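Local coordinates for protein enoyl-CoA hydratase (Mycobacterium tuberculosis, PDB 5KJP) that probably catalyses the reversible hydration of 2-enoyl-CoA thioesters to 3-hydroxyacyl-CoA thioesters, a step of fatty acid breakdown, at residues G46-M51 / E90-G95; P104-V109 / I198-K203; L120-D125 / P155-Y160; E176-H179 / L183-V186; A247-I252 / E256-R261. All coordinates share one frame; numbering follows the deposited sequence. Where two conformers were deposited one is given.

In the fold
Contacts 1 to 4 are buried in the crotonase fold, whereas contact 5 lies on the surface near the C-terminus, about 36 Å from contact 1 between centres. Contacts 1 and 2 are van der Waals contacts without a polar bond between their segments: a helix meets a loop in one and the sheet in the other. Contacts 3 and 4 are mainly polar, with backbone carbonyls at or near helix ends bonded by an arginine or by amide N-H groups; Leu183 of contact 4 packs on both Leu122 and Arg157 of contact 3. Contacts 2 and 3 meet where Leu105 and Asp125 are bonded through their backbones. Contact 5, by contrast, rests on charged side chains. All but contact 1 also touch the second subunit.

Contact 1. Residues G46-M51 / E90-G95; sequences GLADAM and EGRGLG
Arg92 lays its long side chain along the methyl group of Ala48, a small residue on the side of helix 41-56 that faces the 90-95 loop. The CB and CG of Arg92 still lie on the side of their own segment and do not reach the helix. CG stands anti to the carbonyl carbon (chi1 -65°), and from there to NE the chain is fully extended, which carries it straight at the helix. CD is the first atom to touch, 3.6 Å from Ala48 CB. NE and CZ then pass the same methyl more loosely, each about 4.0 Å from Ala48 CB. At the tip, NH1 comes back to 3.6 Å from Ala48 CB, with the guanidinium turned obliquely to the methyl, while NH2 continues to a salt bridge with Asp52 on the next turn of the helix. The outer half of the chain, from CD to NH1, thus lies along the alanine methyl, while NH2 is paired further along the same helix. On another side, the methyl of Ala48 touches the backbone of the loop, CB being 3.5 Å from Gly95 O. One residue earlier, Leu47 CB rests on Gly95 CA at 4.0 Å. Gly95, at positive phi, brings its bare backbone up to the helix. The loop itself is shaped by a classic beta bulge at Arg92 and Gly93 opposite Val89. Beneath, Leu47, Ala50 and Met51 (selenomethionine) pack on Ile28 of strand 25-30, placing helix 41-56 between the central sheet and the small hairpin of strands 88-89 and 93-94.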
# COMPACT_ATOMS: atom_id res chain seq x y z
N GLY A 46 8.65 -27.81 -14.81
CA GLY A 46 8.10 -27.28 -16.05
C GLY A 46 7.96 -25.77 -16.02
O GLY A 46 8.27 -25.09 -17.00
N LEU A 47 7.48 -25.25 -14.89
CA LEU A 47 7.35 -23.81 -14.70
C LEU A 47 8.71 -23.12 -14.72
O LEU A 47 8.87 -22.06 -15.34
CB LEU A 47 6.63 -23.50 -13.39
CG LEU A 47 5.14 -23.88 -13.36
CD1 LEU A 47 4.53 -23.67 -11.98
CD2 LEU A 47 4.39 -23.08 -14.42
N ALA A 48 9.69 -23.72 -14.05
CA ALA A 48 11.03 -23.15 -14.00
C ALA A 48 11.65 -23.10 -15.39
O ALA A 48 12.26 -22.10 -15.78
CB ALA A 48 11.92 -23.94 -13.05
N ASP A 49 11.49 -24.19 -16.15
CA ASP A 49 12.00 -24.26 -17.51
C ASP A 49 11.36 -23.19 -18.40
O ASP A 49 12.04 -22.57 -19.22
CB ASP A 49 11.75 -25.64 -18.11
CG ASP A 49 12.64 -26.72 -17.51
OD1 ASP A 49 13.65 -26.39 -16.84
OD2 ASP A 49 12.33 -27.92 -17.72
N ALA A 50 10.06 -22.98 -18.23
CA ALA A 50 9.33 -21.98 -19.01
C ALA A 50 9.83 -20.57 -18.73
O ALA A 50 9.99 -19.76 -19.64
CB ALA A 50 7.83 -22.08 -18.74
N MSE A 51 10.08 -20.27 -17.46
CA MSE A 51 10.61 -18.95 -17.09
C MSE A 51 12.02 -18.76 -17.64
O MSE A 51 12.38 -17.65 -18.07
CB MSE A 51 10.58 -18.77 -15.57
CG MSE A 51 9.19 -18.79 -14.94
SE MSE A 51 7.85 -17.68 -15.87
CE MSE A 51 6.24 -18.53 -15.13
N GLU A 90 15.16 -25.79 -4.39
CA GLU A 90 16.14 -24.83 -3.88
C GLU A 90 16.52 -23.80 -4.94
O GLU A 90 16.88 -24.16 -6.06
CB GLU A 90 17.38 -25.58 -3.38
CG GLU A 90 18.02 -24.98 -2.15
CD GLU A 90 18.85 -23.75 -2.45
OE1 GLU A 90 19.94 -23.89 -3.05
OE2 GLU A 90 18.40 -22.63 -2.10
N GLY A 91 16.41 -22.53 -4.59
CA GLY A 91 16.76 -21.46 -5.51
C GLY A 91 15.62 -20.98 -6.39
O GLY A 91 15.73 -19.96 -7.06
N ARG A 92 14.51 -21.71 -6.39
CA ARG A 92 13.39 -21.38 -7.28
C ARG A 92 12.05 -21.37 -6.56
O ARG A 92 11.14 -20.64 -6.94
CB ARG A 92 13.33 -22.36 -8.45
CG ARG A 92 14.52 -22.32 -9.39
CD ARG A 92 14.37 -23.38 -10.47
NE ARG A 92 15.49 -23.42 -11.41
CZ ARG A 92 15.63 -22.60 -12.46
NH1 ARG A 92 14.72 -21.66 -12.70
NH2 ARG A 92 16.68 -22.72 -13.26
N GLY A 93 11.93 -22.20 -5.53
CA GLY A 93 10.69 -22.31 -4.77
C GLY A 93 9.67 -23.19 -5.47
O GLY A 93 10.00 -24.21 -6.07
N LEU A 94 8.40 -22.79 -5.38
CA LEU A 94 7.33 -23.51 -6.04
C LEU A 94 7.29 -23.08 -7.49
O LEU A 94 6.61 -22.11 -7.84
CB LEU A 94 5.99 -23.25 -5.34
CG LEU A 94 4.83 -24.19 -5.69
CD1 LEU A 94 5.09 -25.59 -5.13
CD2 LEU A 94 3.49 -23.63 -5.20
N GLY A 95 8.04 -23.78 -8.33
CA GLY A 95 8.18 -23.38 -9.72
C GLY A 95 9.11 -22.19 -9.87
O GLY A 95 10.23 -22.33 -10.38

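Contact 2. Residues P104-V109 / I198-K203; sequences PLIAAV and IALAEK
Ile106 against Leu200 and Ala201 is a helix-on-sheet contact in the crotonase fold, wholly apolar and buried: helix 193-205 lies over one face of the six-stranded mixed sheet, and strand 105-109 passes beneath it. The approach is carried by a single residue of the strand, since Leu105 and Ala107, its neighbours in sequence, point to the other face of the sheet, where Leu105 meets Phe96 and Ala124. Strand 105-109 is an inner strand, flanked in parallel by 62-67 and 126-130. The helix rests on these neighbours too: Ala201 touches Val62 on one of them, while Leu200 touches Leu126 and Val128 on the other. Ile106 also touches Val62 and Val128, so all three strands contribute to the floor under the helix, and Ile25 of strand 25-30 extends it under Ala201. From the outer side, Thr169 of the second subunit packs on Leu200, and Lys203, nearly one turn further on, forms a salt bridge with Asp171 of that subunit; the helix therefore lies between its own sheet and the second subunit. Within the contact, the ethyl branch of Ile106 does the touching. Its CG1 is anti to the carbonyl carbon (chi1 -58°), and a nearly extended chi2 of 157° lifts CD1 off the sheet toward the helix. There Ile106 CD1 lies 4.0 Å from Leu200 CG and 4.1 Å from Leu200 CD2. On the following residue, the same methyl rests 3.8 Å from Ala201 CB and comes closest to the backbone, with Ile106 CD1 to Ala201 N at 3.7 Å.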
# COMPACT_ATOMS: atom_id res chain seq x y z
N PRO A 104 8.16 -9.45 -18.04
CA PRO A 104 6.84 -9.43 -17.39
C PRO A 104 6.10 -10.76 -17.49
O PRO A 104 6.16 -11.48 -18.50
CB PRO A 104 6.09 -8.33 -18.16
CG PRO A 104 7.16 -7.48 -18.76
CD PRO A 104 8.27 -8.43 -19.09
N LEU A 105 5.41 -11.09 -16.41
CA LEU A 105 4.60 -12.29 -16.32
C LEU A 105 3.19 -11.93 -15.88
O LEU A 105 2.99 -11.25 -14.87
CB LEU A 105 5.22 -13.28 -15.33
CG LEU A 105 4.42 -14.55 -15.04
CD1 LEU A 105 4.24 -15.41 -16.30
CD2 LEU A 105 5.09 -15.33 -13.92
N ILE A 106 2.22 -12.39 -16.65
CA ILE A 106 0.81 -12.20 -16.34
C ILE A 106 0.19 -13.53 -15.94
O ILE A 106 0.36 -14.52 -16.65
CB ILE A 106 0.04 -11.63 -17.55
CG1 ILE A 106 0.64 -10.30 -18.00
CG2 ILE A 106 -1.45 -11.49 -17.22
CD1 ILE A 106 0.33 -9.96 -19.45
N ALA A 107 -0.52 -13.57 -14.81
CA ALA A 107 -1.28 -14.76 -14.46
C ALA A 107 -2.72 -14.63 -14.96
O ALA A 107 -3.39 -13.64 -14.66
CB ALA A 107 -1.24 -15.01 -12.95
N ALA A 108 -3.19 -15.61 -15.73
CA ALA A 108 -4.57 -15.63 -16.21
C ALA A 108 -5.37 -16.65 -15.42
O ALA A 108 -5.24 -17.87 -15.64
CB ALA A 108 -4.62 -15.94 -17.70
N VAL A 109 -6.20 -16.16 -14.51
CA VAL A 109 -6.82 -17.01 -13.49
C VAL A 109 -8.29 -17.31 -13.80
O VAL A 109 -9.09 -16.40 -14.00
CB VAL A 109 -6.73 -16.35 -12.10
CG1 VAL A 109 -7.46 -17.20 -11.04
CG2 VAL A 109 -5.26 -16.13 -11.71
N ILE A 198 -3.97 -12.04 -23.02
CA ILE A 198 -3.23 -11.88 -24.27
C ILE A 198 -3.32 -10.43 -24.75
O ILE A 198 -2.33 -9.85 -25.20
CB ILE A 198 -3.74 -12.84 -25.37
CG1 ILE A 198 -3.38 -14.28 -25.01
CG2 ILE A 198 -3.16 -12.49 -26.73
CD1 ILE A 198 -4.11 -15.33 -25.86
N ALA A 199 -4.51 -9.83 -24.61
CA ALA A 199 -4.68 -8.42 -24.96
C ALA A 199 -3.75 -7.54 -24.14
O ALA A 199 -3.10 -6.63 -24.67
CB ALA A 199 -6.13 -7.99 -24.77
N LEU A 200 -3.67 -7.81 -22.84
CA LEU A 200 -2.76 -7.09 -21.95
C LEU A 200 -1.30 -7.30 -22.35
O LEU A 200 -0.52 -6.35 -22.44
CB LEU A 200 -2.97 -7.51 -20.50
CG LEU A 200 -2.14 -6.86 -19.40
CD1 LEU A 200 -2.29 -5.34 -19.47
CD2 LEU A 200 -2.58 -7.40 -18.04
N ALA A 201 -0.93 -8.56 -22.60
CA ALA A 201 0.42 -8.89 -23.01
C ALA A 201 0.81 -8.18 -24.31
O ALA A 201 1.92 -7.68 -24.44
CB ALA A 201 0.57 -10.41 -23.18
N GLU A 202 -0.12 -8.13 -25.26
CA GLU A 202 0.15 -7.48 -26.54
C GLU A 202 0.39 -5.98 -26.37
O GLU A 202 1.20 -5.40 -27.08
CB GLU A 202 -0.99 -7.74 -27.53
CG GLU A 202 -0.94 -9.14 -28.14
CD GLU A 202 -2.13 -9.47 -29.02
OE1 GLU A 202 -3.10 -8.68 -29.03
OE2 GLU A 202 -2.10 -10.52 -29.70
N LYS A 203 -0.30 -5.36 -25.42
CA LYS A 203 -0.06 -3.95 -25.14
C LYS A 203 1.37 -3.75 -24.63
O LYS A 203 2.05 -2.79 -25.02
CB LYS A 203 -1.08 -3.41 -24.12
CG LYS A 203 -2.49 -3.29 -24.70
CD LYS A 203 -3.55 -3.13 -23.61
CE LYS A 203 -3.53 -1.74 -23.01
NZ LYS A 203 -3.66 -0.65 -24.02

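Contact 3. Residues L120-D125 / P155-Y160; sequences LALAAD and PERIPY
Arg157 reaches the backbone carbonyls at the C-terminal end of helix 116-123, with Leu122 O as its main acceptor. Two conformers of this arginine were deposited, and the bonds here belong to one of them. NH1 donates to Leu122 O at 2.8 Å with an N-H...O angle of 150°, the acceptor lying somewhat out of the guanidinium plane. NH2 divides itself between Ala121 O at 3.3 Å and Ala124 O at 3.2 Å, in bonds that are weak and bent. Ala121 O lies near the plane of the group, at its edge, and also takes a weak bond from Ala124 N in the last turn of the helix. Leu122 serves a second time: its CD2 lies over the centre of one guanidinium face, 4.1 Å from Arg157 CZ. Arg157 CG touches the same methyl, 3.9 Å from Leu122 CD2, and bends at chi2 and chi3 (-84° and -99°) bring the guanidinium back under it, to the carbonyls. Over the opposite face, toward the rim, stands Asp125 O, a buried carbonyl with no partner in the model. The carboxylate of Asp125 is engaged away from Arg157: OD2 pairs with Lys216 and accepts from Leu105 N. A positive group at the carbonyl end of a helix probably suits the helix dipole. In the crotonase fold this is the far end of the helix whose N-terminus, in relatives, helps to form the oxyanion hole.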
# COMPACT_ATOMS: atom_id res chain seq x y z
N LEU A 120 1.70 -18.58 -6.72
CA LEU A 120 2.14 -18.44 -8.11
C LEU A 120 1.65 -17.12 -8.72
O LEU A 120 2.41 -16.41 -9.38
CB LEU A 120 1.64 -19.60 -8.99
CG LEU A 120 2.11 -21.02 -8.66
CD1 LEU A 120 1.59 -21.98 -9.71
CD2 LEU A 120 3.63 -21.06 -8.56
N ALA A 121 0.37 -16.80 -8.50
CA ALA A 121 -0.19 -15.56 -9.03
C ALA A 121 0.53 -14.34 -8.47
O ALA A 121 0.79 -13.38 -9.19
CB ALA A 121 -1.70 -15.48 -8.74
N LEU A 122 0.87 -14.38 -7.18
CA LEU A 122 1.57 -13.27 -6.53
C LEU A 122 2.99 -13.10 -7.05
O LEU A 122 3.55 -12.01 -7.00
CB LEU A 122 1.60 -13.48 -5.01
CG LEU A 122 0.26 -13.23 -4.33
CD1 LEU A 122 0.30 -13.71 -2.89
CD2 LEU A 122 -0.08 -11.74 -4.38
N ALA A 123 3.59 -14.19 -7.53
CA ALA A 123 4.93 -14.13 -8.08
C ALA A 123 4.93 -13.55 -9.49
O ALA A 123 5.97 -13.14 -10.01
CB ALA A 123 5.58 -15.51 -8.08
N ALA A 124 3.76 -13.53 -10.13
CA ALA A 124 3.58 -12.83 -11.40
C ALA A 124 3.48 -11.33 -11.15
O ALA A 124 3.35 -10.90 -10.00
CB ALA A 124 2.34 -13.34 -12.14
N ASP A 125 3.53 -10.53 -12.21
CA ASP A 125 3.51 -9.08 -12.07
C ASP A 125 2.10 -8.53 -12.16
O ASP A 125 1.78 -7.51 -11.55
CB ASP A 125 4.36 -8.45 -13.16
CG ASP A 125 5.77 -8.98 -13.16
OD1 ASP A 125 6.43 -8.86 -12.10
OD2 ASP A 125 6.19 -9.53 -14.19
N PRO A 155 0.49 -8.73 1.49
CA PRO A 155 0.32 -7.43 2.14
C PRO A 155 0.88 -6.26 1.33
O PRO A 155 0.64 -5.11 1.67
CB PRO A 155 1.10 -7.58 3.45
CG PRO A 155 1.20 -9.06 3.68
CD PRO A 155 1.35 -9.62 2.29
N GLU A 156 1.63 -6.55 0.28
CA GLU A 156 2.17 -5.50 -0.57
C GLU A 156 1.30 -5.27 -1.80
O GLU A 156 1.49 -4.28 -2.51
CB GLU A 156 3.59 -5.85 -1.03
CG GLU A 156 4.58 -6.00 0.10
CD GLU A 156 5.95 -6.43 -0.40
OE1 GLU A 156 6.06 -6.77 -1.60
OE2 GLU A 156 6.91 -6.42 0.40
N ARG A 157 0.34 -6.16 -2.04
CA ARG A 157 -0.51 -6.07 -3.22
C ARG A 157 -1.91 -5.54 -2.89
O ARG A 157 -2.54 -4.90 -3.72
CB ARG A 157 -0.63 -7.44 -3.89
CG ARG A 157 0.65 -7.91 -4.58
CD ARG A 157 0.79 -7.34 -5.99
NE ARG A 157 0.38 -8.29 -7.04
CZ ARG A 157 1.13 -9.31 -7.46
NH1 ARG A 157 2.33 -9.52 -6.92
NH2 ARG A 157 0.68 -10.13 -8.42
N ILE A 158 -2.38 -5.83 -1.68
CA ILE A 158 -3.70 -5.40 -1.22
C ILE A 158 -3.53 -4.70 0.13
O ILE A 158 -2.43 -4.75 0.70
CB ILE A 158 -4.69 -6.59 -1.11
CG1 ILE A 158 -4.24 -7.57 -0.02
CG2 ILE A 158 -4.85 -7.29 -2.46
CD1 ILE A 158 -5.27 -8.68 0.24
N PRO A 159 -4.58 -4.03 0.64
CA PRO A 159 -4.37 -3.34 1.91
C PRO A 159 -3.93 -4.31 3.00
O PRO A 159 -4.43 -5.44 3.08
CB PRO A 159 -5.74 -2.73 2.22
CG PRO A 159 -6.37 -2.54 0.86
CD PRO A 159 -5.92 -3.75 0.08
N TYR A 160 -2.96 -3.87 3.79
CA TYR A 160 -2.31 -4.68 4.82
C TYR A 160 -3.29 -5.48 5.68
O TYR A 160 -3.09 -6.68 5.90
CB TYR A 160 -1.47 -3.75 5.70
CG TYR A 160 -0.82 -4.40 6.90
CD1 TYR A 160 -1.50 -4.54 8.10
CD2 TYR A 160 0.50 -4.85 6.84
CE1 TYR A 160 -0.91 -5.13 9.20
CE2 TYR A 160 1.10 -5.44 7.95
CZ TYR A 160 0.39 -5.57 9.13
OH TYR A 160 0.96 -6.16 10.24

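Contact 4. Residues E176-H179 / L183-V186; sequences ERAH and LVNV
The chain turns back after helix 175-180 so that Ala178 O receives two amides, Leu183 N at 2.9 Å and Val184 N at 3.2 Å. One carbonyl thus serves both, and the longer bond, from Val184, is the straighter at its hydrogen (164° against 132°). Next to them, the methyl of Ala178 packs on both side chains of the turn, its CB 3.7 Å from Val184 CG2 and 4.1 Å from Leu183 CD2. This turn leads from the helix into strand 186-188, an edge strand of the main crotonase sheet within this chain, where Val186 bonds through its backbone to Ala129 of the neighbouring strand. His179 adds a side-chain bond to the same turn. A chi1 of 178° puts its ring opposite the residue's own amide N, and ND1 donates to Val184 O at 3.0 Å, a bent bond whose acceptor lies out of the ring plane. At the ring edge, CE1 sits 3.5 Å from Asn185 O. One water adds a second link, donating to His179 O and, at 2.8 Å, to Val184 O. The side chain of Asn185 points away from the helix: OD1 accepts from Ile127 N, while ND2 donates to Glu165 OE1 and Ala161 O of the second subunit. That subunit also places its Arg177 against His179.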
# COMPACT_ATOMS: atom_id res chain seq x y z
N GLU A 176 -13.84 -10.52 -7.75
CA GLU A 176 -14.38 -9.17 -7.87
C GLU A 176 -13.90 -8.29 -6.71
O GLU A 176 -13.51 -7.14 -6.92
CB GLU A 176 -15.91 -9.19 -7.97
CG GLU A 176 -16.36 -9.72 -9.34
CD GLU A 176 -17.83 -9.49 -9.63
OE1 GLU A 176 -18.65 -9.57 -8.68
OE2 GLU A 176 -18.16 -9.23 -10.80
N ARG A 177 -13.89 -8.85 -5.51
CA ARG A 177 -13.29 -8.18 -4.35
C ARG A 177 -11.79 -7.96 -4.56
O ARG A 177 -11.25 -6.90 -4.22
CB ARG A 177 -13.53 -9.01 -3.09
CG ARG A 177 -12.89 -8.43 -1.84
CD ARG A 177 -13.73 -7.34 -1.20
NE ARG A 177 -13.21 -7.01 0.13
CZ ARG A 177 -12.94 -5.78 0.55
NH1 ARG A 177 -13.16 -4.74 -0.26
NH2 ARG A 177 -12.47 -5.58 1.77
N ALA A 178 -11.11 -8.97 -5.09
CA ALA A 178 -9.69 -8.87 -5.37
C ALA A 178 -9.38 -7.73 -6.35
O ALA A 178 -8.34 -7.08 -6.26
CB ALA A 178 -9.15 -10.19 -5.90
N HIS A 179 -10.29 -7.49 -7.30
CA HIS A 179 -10.14 -6.36 -8.20
C HIS A 179 -10.33 -5.03 -7.47
O HIS A 179 -9.59 -4.08 -7.70
CB HIS A 179 -11.13 -6.47 -9.36
CG HIS A 179 -11.07 -5.31 -10.31
ND1 HIS A 179 -10.05 -5.15 -11.22
CD2 HIS A 179 -11.89 -4.25 -10.47
CE1 HIS A 179 -10.26 -4.04 -11.91
NE2 HIS A 179 -11.36 -3.47 -11.48
N LEU A 183 -5.51 -6.30 -6.36
CA LEU A 183 -4.75 -7.51 -6.64
C LEU A 183 -4.95 -7.95 -8.09
O LEU A 183 -4.01 -8.40 -8.76
CB LEU A 183 -5.17 -8.64 -5.70
CG LEU A 183 -4.55 -10.01 -5.96
CD1 LEU A 183 -3.04 -9.98 -5.73
CD2 LEU A 183 -5.23 -11.09 -5.12
N VAL A 184 -6.18 -7.82 -8.57
CA VAL A 184 -6.52 -8.21 -9.93
C VAL A 184 -6.55 -6.96 -10.82
O VAL A 184 -7.27 -6.01 -10.54
CB VAL A 184 -7.89 -8.93 -9.99
CG1 VAL A 184 -8.38 -9.04 -11.43
CG2 VAL A 184 -7.79 -10.32 -9.33
N ASN A 185 -5.74 -6.98 -11.88
CA ASN A 185 -5.69 -5.88 -12.83
C ASN A 185 -6.92 -5.80 -13.72
O ASN A 185 -7.48 -4.72 -13.94
CB ASN A 185 -4.44 -6.01 -13.70
CG ASN A 185 -3.17 -5.90 -12.89
OD1 ASN A 185 -2.66 -6.89 -12.36
ND2 ASN A 185 -2.65 -4.68 -12.78
N VAL A 186 -7.32 -6.95 -14.24
CA VAL A 186 -8.40 -7.03 -15.21
C VAL A 186 -9.37 -8.14 -14.82
O VAL A 186 -8.97 -9.28 -14.61
CB VAL A 186 -7.85 -7.32 -16.64
CG1 VAL A 186 -8.99 -7.55 -17.63
CG2 VAL A 186 -6.92 -6.18 -17.10
O HOH W 1 -7.87 -3.41 -9.59

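Contact 5. Residues A247-I252 / E256-R261; sequences AKEGAI and ERRRPR
Glu249 OE2 is gripped by Arg258 NH1 and by the backbone N of Arg261, which reach it from opposite faces of the carboxylate. The Arg261 N to Glu249 OE2 bond is 2.8 Å long and almost straight (178°), on the anti side of the oxygen. On the syn side, Arg258 NH1 to Glu249 OE2 is a salt bridge, also 2.8 Å, with the carboxylate and guanidinium planes turned 47° apart. A water joins Glu249 OE1 to Arg258 NH2. The other edge of the guanidinium holds Glu256 side-on: NE and NH2 both donate to Glu256 OE1, in the guanidinium plane, while NH1 also donates to Arg259 O. A bend at chi2 (89°) turns the Arg258 chain back to the helix, where Ile252 CG2 lies 3.4 Å from Arg258 NH2, obliquely to the group. Ile252 O accepts from Glu256 N at 3.0 Å, closing the last turn, and Pro260 rests beside the Glu249 chain. So many bonds probably keep Arg258 from rotating at this exposed place. The backbone ends helix 245-255 with a Schellman motif whose C-prime residue is Arg257, at positive phi; Glu249, Glu256 and Arg258 overlay it with a surface salt-bridge network.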
# COMPACT_ATOMS: atom_id res chain seq x y z
N ALA A 247 15.88 3.58 -27.96
CA ALA A 247 15.54 4.93 -27.53
C ALA A 247 15.54 5.86 -28.74
O ALA A 247 14.67 6.73 -28.86
CB ALA A 247 16.53 5.43 -26.46
N LYS A 248 16.50 5.66 -29.64
CA LYS A 248 16.56 6.45 -30.87
C LYS A 248 15.36 6.13 -31.76
O LYS A 248 14.69 7.02 -32.26
CB LYS A 248 17.87 6.19 -31.61
CG LYS A 248 17.95 6.85 -32.97
CD LYS A 248 19.30 6.57 -33.62
CE LYS A 248 19.36 7.12 -35.03
NZ LYS A 248 20.71 6.88 -35.64
N GLU A 249 15.11 4.83 -31.95
CA GLU A 249 14.03 4.37 -32.80
C GLU A 249 12.67 4.85 -32.28
O GLU A 249 11.79 5.22 -33.06
CB GLU A 249 14.06 2.84 -32.90
CG GLU A 249 12.84 2.20 -33.54
CD GLU A 249 12.69 2.53 -35.02
OE1 GLU A 249 13.63 3.10 -35.62
OE2 GLU A 249 11.62 2.23 -35.58
N GLY A 250 12.51 4.85 -30.96
CA GLY A 250 11.27 5.29 -30.34
C GLY A 250 11.01 6.75 -30.64
O GLY A 250 9.87 7.14 -30.92
N ALA A 251 12.06 7.56 -30.59
CA ALA A 251 11.93 8.99 -30.84
C ALA A 251 11.63 9.26 -32.32
O ALA A 251 10.79 10.10 -32.65
CB ALA A 251 13.19 9.73 -30.42
N ILE A 252 12.32 8.54 -33.20
CA ILE A 252 12.12 8.66 -34.64
C ILE A 252 10.70 8.25 -35.02
O ILE A 252 10.01 8.97 -35.75
CB ILE A 252 13.11 7.78 -35.43
CG1 ILE A 252 14.54 8.31 -35.28
CG2 ILE A 252 12.72 7.71 -36.89
CD1 ILE A 252 14.77 9.63 -35.97
N GLU A 256 7.57 10.50 -36.55
CA GLU A 256 7.06 10.16 -37.87
C GLU A 256 5.66 9.53 -37.79
O GLU A 256 5.14 9.06 -38.80
CB GLU A 256 8.03 9.23 -38.59
CG GLU A 256 9.39 9.87 -38.85
CD GLU A 256 10.37 8.94 -39.54
OE1 GLU A 256 10.09 7.73 -39.65
OE2 GLU A 256 11.44 9.43 -39.98
N ARG A 257 5.07 9.55 -36.60
CA ARG A 257 3.73 9.02 -36.36
C ARG A 257 3.52 7.60 -36.90
O ARG A 257 2.52 7.33 -37.56
CB ARG A 257 2.66 9.93 -36.97
CG ARG A 257 2.62 11.33 -36.40
CD ARG A 257 1.43 12.07 -36.98
NE ARG A 257 1.52 13.51 -36.78
CZ ARG A 257 2.11 14.34 -37.64
NH1 ARG A 257 2.65 13.87 -38.75
NH2 ARG A 257 2.15 15.64 -37.38
N ARG A 258 4.46 6.71 -36.63
CA ARG A 258 4.32 5.33 -37.07
C ARG A 258 4.89 4.39 -36.02
O ARG A 258 5.51 4.83 -35.05
CB ARG A 258 5.00 5.12 -38.42
CG ARG A 258 6.39 5.71 -38.54
CD ARG A 258 7.45 4.73 -38.10
NE ARG A 258 8.81 5.20 -38.37
CZ ARG A 258 9.91 4.58 -37.96
NH1 ARG A 258 9.81 3.46 -37.26
NH2 ARG A 258 11.10 5.08 -38.25
N ARG A 259 4.66 3.09 -36.20
CA ARG A 259 5.07 2.11 -35.21
C ARG A 259 6.59 1.97 -35.17
O ARG A 259 7.25 1.90 -36.21
CB ARG A 259 4.43 0.75 -35.50
CG ARG A 259 2.93 0.73 -35.27
CD ARG A 259 2.30 -0.58 -35.70
NE ARG A 259 0.84 -0.54 -35.65
CZ ARG A 259 0.05 -1.57 -35.93
NH1 ARG A 259 0.58 -2.74 -36.27
NH2 ARG A 259 -1.27 -1.44 -35.86
N PRO A 260 7.14 1.96 -33.96
CA PRO A 260 8.58 1.73 -33.77
C PRO A 260 8.95 0.27 -34.04
O PRO A 260 8.21 -0.63 -33.67
CB PRO A 260 8.79 2.09 -32.30
CG PRO A 260 7.46 1.88 -31.67
CD PRO A 260 6.45 2.26 -32.70
N ARG A 261 10.08 0.06 -34.69
CA ARG A 261 10.57 -1.29 -34.92
C ARG A 261 11.67 -1.59 -33.91
O ARG A 261 12.84 -1.28 -34.14
CB ARG A 261 11.08 -1.44 -36.35
CG ARG A 261 10.08 -1.00 -37.41
CD ARG A 261 10.39 -1.62 -38.76
NE ARG A 261 9.21 -1.76 -39.60
CZ ARG A 261 9.23 -2.16 -40.87
NH1 ARG A 261 10.38 -2.48 -41.45
NH2 ARG A 261 8.10 -2.26 -41.56
O HOH W 2 13.33 3.95 -38.17